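Local structure of hypoxanthine-guanine phosphoribosyltransferase (Thermus thermophilus, 3ACD) at residues A129-K134 / L147-E152. The protein probably catalyses the transfer of a phosphoribosyl group from 5-phospho-alpha-D-ribose 1-diphosphate to hypoxanthine or guanine, giving IMP or GMP in purine salvage. Numbering follows the deposited sequence.
Sequences AALLSK and LGFEIE. With IMP (inosinic acid), chain B.
Parallel strand pairing joins Ala130, Leu132 and Ser133 to Leu147, Phe149 and Glu150 in the type I phosphoribosyltransferase fold, where the sheet runs out to the purine end of the nucleotide pocket. Both strands turn a corner in step, at Leu131 and Gly148. Ala130 O takes the N-H of Gly148, and Leu131 O takes that of Phe149 at 2.8 Å. Glycine suits the corner because a CB there would run into Leu131 O. Beyond it, Ser133 N gives a weak bond to Phe149 O, while Ile151 N bonds to Ser133 O (2.9 Å). On one face, the Leu132 side chain slants across that of Phe149, CD2 lying 3.8 Å from Phe149 CB, and reaches Ile151 CG2, an apolar patch that Val156 of the pocket helps to cover. On the other, Leu147 CD1 lies against Ser133 CB, whose small side chain still offers OG to Arg138. Lys134, long enough to reach the base, rests CG on Ile151 CG1 (3.5 Å), and a bend at chi3 (-67°) swings CE off the extended line. Replacing Lys134 with an alanine would probably leave N7 and O6 of the hypoxanthine base without their lysine partner and take the packing of CG off Ile151. Lys134 NZ bonds to Ala154 O and grips the base in a fork, 3.2 Å from IMP N7 and 2.9 Å from IMP O6.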
# COMPACT_ATOMS: atom_id res chain seq x y z
N ALA A 129 -9.62 4.50 -11.29
CA ALA A 129 -10.32 4.00 -10.11
C ALA A 129 -9.95 4.99 -9.01
O ALA A 129 -8.77 5.28 -8.80
CB ALA A 129 -9.84 2.61 -9.75
N ALA A 130 -10.95 5.53 -8.33
CA ALA A 130 -10.73 6.49 -7.26
C ALA A 130 -11.68 6.19 -6.11
O ALA A 130 -12.85 5.91 -6.34
CB ALA A 130 -10.96 7.92 -7.77
N LEU A 131 -11.18 6.24 -4.88
CA LEU A 131 -12.05 5.96 -3.74
C LEU A 131 -13.10 7.05 -3.57
O LEU A 131 -14.27 6.75 -3.35
CB LEU A 131 -11.24 5.84 -2.45
CG LEU A 131 -12.07 5.50 -1.21
CD1 LEU A 131 -12.66 4.09 -1.34
CD2 LEU A 131 -11.20 5.60 0.02
N LEU A 132 -12.68 8.31 -3.69
CA LEU A 132 -13.59 9.44 -3.50
C LEU A 132 -13.48 10.51 -4.58
O LEU A 132 -12.51 10.56 -5.33
CB LEU A 132 -13.30 10.10 -2.15
CG LEU A 132 -13.27 9.23 -0.90
CD1 LEU A 132 -12.62 10.01 0.24
CD2 LEU A 132 -14.68 8.79 -0.53
N SER A 133 -14.50 11.36 -4.63
CA SER A 133 -14.53 12.47 -5.58
C SER A 133 -15.40 13.58 -5.04
O SER A 133 -16.50 13.33 -4.54
CB SER A 133 -15.07 12.01 -6.94
OG SER A 133 -15.10 13.10 -7.85
N LYS A 134 -14.90 14.81 -5.13
CA LYS A 134 -15.61 16.01 -4.67
C LYS A 134 -15.86 16.86 -5.92
O LYS A 134 -15.18 17.86 -6.15
CB LYS A 134 -14.74 16.79 -3.67
CG LYS A 134 -14.44 16.01 -2.39
CD LYS A 134 -13.64 16.82 -1.38
CE LYS A 134 -12.23 17.11 -1.86
NZ LYS A 134 -11.41 17.78 -0.81
N LEU A 147 -15.60 4.60 -9.27
CA LEU A 147 -15.63 5.51 -8.14
C LEU A 147 -16.23 4.88 -6.90
O LEU A 147 -17.29 4.26 -6.95
CB LEU A 147 -16.43 6.76 -8.50
CG LEU A 147 -16.63 7.77 -7.37
CD1 LEU A 147 -15.27 8.32 -6.93
CD2 LEU A 147 -17.54 8.90 -7.85
N GLY A 148 -15.55 5.04 -5.77
CA GLY A 148 -16.06 4.48 -4.54
C GLY A 148 -17.25 5.29 -4.06
O GLY A 148 -18.38 4.79 -4.00
N PHE A 149 -17.01 6.56 -3.74
CA PHE A 149 -18.07 7.43 -3.23
C PHE A 149 -17.96 8.87 -3.71
O PHE A 149 -16.86 9.44 -3.75
CB PHE A 149 -18.01 7.46 -1.69
CG PHE A 149 -18.05 6.11 -1.04
CD1 PHE A 149 -19.26 5.51 -0.71
CD2 PHE A 149 -16.87 5.44 -0.75
CE1 PHE A 149 -19.29 4.26 -0.08
CE2 PHE A 149 -16.89 4.19 -0.13
CZ PHE A 149 -18.10 3.60 0.21
N GLU A 150 -19.09 9.47 -4.07
CA GLU A 150 -19.09 10.87 -4.46
C GLU A 150 -19.46 11.60 -3.17
O GLU A 150 -20.44 11.24 -2.52
CB GLU A 150 -20.13 11.15 -5.54
CG GLU A 150 -20.23 12.62 -5.89
CD GLU A 150 -21.23 12.89 -6.98
OE1 GLU A 150 -20.91 12.66 -8.17
OE2 GLU A 150 -22.36 13.31 -6.65
N ILE A 151 -18.68 12.60 -2.79
CA ILE A 151 -18.96 13.33 -1.56
C ILE A 151 -19.03 14.84 -1.71
O ILE A 151 -18.61 15.40 -2.73
CB ILE A 151 -17.88 13.02 -0.48
CG1 ILE A 151 -16.51 13.51 -0.96
CG2 ILE A 151 -17.84 11.52 -0.21
CD1 ILE A 151 -15.41 13.43 0.09
N GLU A 152 -19.56 15.49 -0.68
CA GLU A 152 -19.67 16.94 -0.67
C GLU A 152 -18.28 17.51 -0.42
O GLU A 152 -17.35 16.78 -0.07
CB GLU A 152 -20.62 17.39 0.45
CG GLU A 152 -20.16 17.01 1.85
CD GLU A 152 -21.05 17.56 2.94
OE1 GLU A 152 -21.13 18.80 3.08
OE2 GLU A 152 -21.68 16.76 3.66
P IMP B . -6.57 17.47 -7.06
O1P IMP B . -7.11 18.79 -6.68
O2P IMP B . -5.38 17.67 -8.11
O3P IMP B . -7.75 16.59 -7.73
O5' IMP B . -6.04 16.73 -5.72
C5' IMP B . -4.91 15.86 -5.82
C4' IMP B . -4.52 15.31 -4.45
O4' IMP B . -4.93 16.22 -3.38
C3' IMP B . -5.30 14.02 -4.13
O3' IMP B . -4.72 12.87 -4.77
C2' IMP B . -5.16 13.96 -2.60
O2' IMP B . -3.92 13.35 -2.22
C1' IMP B . -5.18 15.44 -2.20
N9 IMP B . -6.51 15.76 -1.62
C8 IMP B . -7.54 16.46 -2.21
N7 IMP B . -8.55 16.54 -1.39
C5 IMP B . -8.25 15.91 -0.24
C6 IMP B . -8.93 15.66 0.99
O6 IMP B . -10.07 16.07 1.17
N1 IMP B . -8.28 14.95 1.97
C2 IMP B . -7.00 14.49 1.78
N3 IMP B . -6.36 14.71 0.65
C4 IMP B . -6.93 15.40 -0.37